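Local coordinates for protein antitoxin (PDB 2ODK) that probably serves as the antitoxin component of a type II toxin-antitoxin system, at residues 3-8 and 27-32. Where two conformers were deposited one is given. Residues are numbered along the deposited sequence.
Sequences MHVWPV and PQIVSR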
loop_
_atom_site.group_PDB
_atom_site.type_symbol
_atom_site.label_atom_id
_atom_site.label_comp_id
_atom_site.label_asym_id
_atom_site.label_seq_id
_atom_site.Cartn_x
_atom_site.Cartn_y
_atom_site.Cartn_z
HETATM N N MSE A 3 -1.268 10.943 -3.133
HETATM C CA MSE A 3 -2.551 10.709 -2.409
HETATM C C MSE A 3 -3.736 10.773 -3.393
HETATM O O MSE A 3 -4.863 11.042 -2.979
HETATM C CB MSE A 3 -2.748 11.699 -1.246
HETATM C CG MSE A 3 -1.758 11.566 -0.061
HETATM SE SE MSE A 3 -1.799 9.878 0.924
HETATM C CE MSE A 3 -0.708 10.433 2.458
ATOM N N HIS A 4 -3.475 10.550 -4.683
ATOM C CA HIS A 4 -4.533 10.122 -5.612
ATOM C C HIS A 4 -5.210 8.903 -4.988
ATOM O O HIS A 4 -4.549 8.135 -4.232
ATOM C CB HIS A 4 -3.945 9.742 -6.969
ATOM C CG HIS A 4 -4.963 9.291 -7.979
ATOM N ND1 HIS A 4 -5.920 10.134 -8.511
ATOM C CD2 HIS A 4 -5.181 8.076 -8.543
ATOM C CE1 HIS A 4 -6.683 9.457 -9.354
ATOM N NE2 HIS A 4 -6.255 8.206 -9.394
ATOM N N VAL A 5 -6.496 8.729 -5.306
ATOM C CA VAL A 5 -7.330 7.665 -4.736
ATOM C C VAL A 5 -7.775 6.721 -5.832
ATOM O O VAL A 5 -8.420 7.129 -6.830
ATOM C CB VAL A 5 -8.630 8.222 -4.033
ATOM C CG1 VAL A 5 -9.407 7.075 -3.394
ATOM C CG2 VAL A 5 -8.269 9.283 -2.991
ATOM N N TRP A 6 -7.471 5.440 -5.619
ATOM C CA TRP A 6 -7.765 4.383 -6.576
ATOM C C TRP A 6 -8.809 3.405 -6.007
ATOM O O TRP A 6 -8.535 2.753 -4.994
ATOM C CB TRP A 6 -6.480 3.559 -6.764
ATOM C CG TRP A 6 -5.309 4.322 -7.298
ATOM C CD1 TRP A 6 -4.538 5.255 -6.638
ATOM C CD2 TRP A 6 -4.718 4.146 -8.590
ATOM N NE1 TRP A 6 -3.505 5.676 -7.454
ATOM C CE2 TRP A 6 -3.597 5.015 -8.658
ATOM C CE3 TRP A 6 -5.026 3.337 -9.696
ATOM C CZ2 TRP A 6 -2.780 5.101 -9.803
ATOM C CZ3 TRP A 6 -4.193 3.410 -10.833
ATOM C CH2 TRP A 6 -3.101 4.294 -10.875
ATOM N N PRO A 7 -9.990 3.284 -6.674
ATOM C CA PRO A 7 -10.895 2.198 -6.301
ATOM C C PRO A 7 -10.183 0.863 -6.401
ATOM O O PRO A 7 -9.337 0.665 -7.292
ATOM C CB PRO A 7 -12.013 2.289 -7.358
ATOM C CG PRO A 7 -12.002 3.790 -7.714
ATOM C CD PRO A 7 -10.521 4.096 -7.781
ATOM N N VAL A 8 -10.579 -0.072 -5.543
ATOM C CA VAL A 8 -9.925 -1.390 -5.493
ATOM C C VAL A 8 -9.760 -2.043 -6.874
ATOM O O VAL A 8 -8.681 -2.567 -7.207
ATOM C CB VAL A 8 -10.601 -2.311 -4.431
ATOM C CG1 VAL A 8 -12.065 -2.584 -4.792
ATOM C CG2 VAL A 8 -9.787 -3.603 -4.274
ATOM N N PRO A 27 2.705 8.331 -1.608
ATOM C CA PRO A 27 1.594 7.463 -1.141
ATOM C C PRO A 27 0.338 7.570 -1.993
ATOM O O PRO A 27 -0.117 8.684 -2.301
ATOM C CB PRO A 27 1.352 7.959 0.274
ATOM C CG PRO A 27 2.796 8.351 0.737
ATOM C CD PRO A 27 3.390 9.005 -0.485
ATOM N N GLN A 28 -0.204 6.414 -2.367
ATOM C CA GLN A 28 -1.423 6.332 -3.188
ATOM C C GLN A 28 -2.515 5.681 -2.349
ATOM O O GLN A 28 -2.265 4.627 -1.762
ATOM C CB GLN A 28 -1.163 5.464 -4.436
ATOM C CG GLN A 28 -0.028 5.979 -5.340
ATOM C CD GLN A 28 -0.401 7.293 -5.995
ATOM O OE1 GLN A 28 -1.423 7.387 -6.688
ATOM N NE2 GLN A 28 0.437 8.331 -5.787
ATOM N N ILE A 29 -3.685 6.310 -2.248
ATOM C CA ILE A 29 -4.785 5.742 -1.457
ATOM C C ILE A 29 -5.590 4.738 -2.265
ATOM O O ILE A 29 -5.757 4.906 -3.470
ATOM C CB ILE A 29 -5.686 6.878 -0.979
ATOM C CG1 ILE A 29 -4.866 7.774 -0.030
ATOM C CG2 ILE A 29 -6.931 6.299 -0.262
ATOM C CD1 ILE A 29 -5.528 9.104 0.411
ATOM N N VAL A 30 -6.050 3.686 -1.596
ATOM C CA VAL A 30 -6.963 2.725 -2.197
ATOM C C VAL A 30 -8.313 2.841 -1.492
ATOM O O VAL A 30 -8.350 2.873 -0.258
ATOM C CB VAL A 30 -6.438 1.309 -1.957
ATOM C CG1 VAL A 30 -7.392 0.253 -2.554
ATOM C CG2 VAL A 30 -5.031 1.181 -2.539
ATOM N N SER A 31 -9.408 2.873 -2.263
ATOM C CA SER A 31 -10.744 2.929 -1.681
ATOM C C SER A 31 -11.563 1.670 -2.003
ATOM O O SER A 31 -11.264 0.943 -2.983
ATOM C CB SER A 31 -11.476 4.158 -2.220
ATOM O OG SER A 31 -11.646 4.091 -3.624
ATOM N N ARG A 32 -12.592 1.411 -1.166
ATOM C CA ARG A 32 -13.638 0.438 -1.499
ATOM C C ARG A 32 -14.905 1.184 -1.205
ATOM O O ARG A 32 -14.983 1.882 -0.198
ATOM C CB ARG A 32 -13.580 -0.805 -0.575
ATOM C CG ARG A 32 -12.412 -1.750 -0.843
ATOM C CD ARG A 32 -12.515 -3.038 -0.075
ATOM N NE ARG A 32 -12.611 -2.907 1.367
ATOM C CZ ARG A 32 -12.003 -3.741 2.203
ATOM N NH1 ARG A 32 -11.180 -4.697 1.701
ATOM N NH2 ARG A 32 -12.203 -3.585 3.527
HETATM O O HOH W 1 -0.310 11.170 -6.447
#
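W6 illustrates how side chains reinforce a backbone ladder. Its chi1 of -61° (m) swings the indole back along the sheet, and Q28, m at both chi1 and chi2, curls to meet it, so that NE1 of W6 donates a nearly straight 2.8 Å hydrogen bond to OE1 of Q28. In the ladder, I29 N donates a hydrogen bond to H4 O (2.8 Å), W6 N to I29 O (2.8 Å) and S31 N to W6 O (2.9 Å). Strands 5-7 and 28-32 are thus parallel, joined through helices 8-13 and 15-24: a beta-alpha-beta crossover in the N-terminal part of this Phd/YefM-type fold. F18 of helix 15-24 meets the W6 ring edge-to-face, on the V30 face of the sheet. On the other face CG2 of V5 (t) lies 4.1 Å from CB of I29 (m), while selenomethionine M3, m at chi1 and chi2, folds its SE to 3.8 Å from CG1 of I29. The guanidinium of R32 forms a salt bridge through NH1 with D20 of the second subunit.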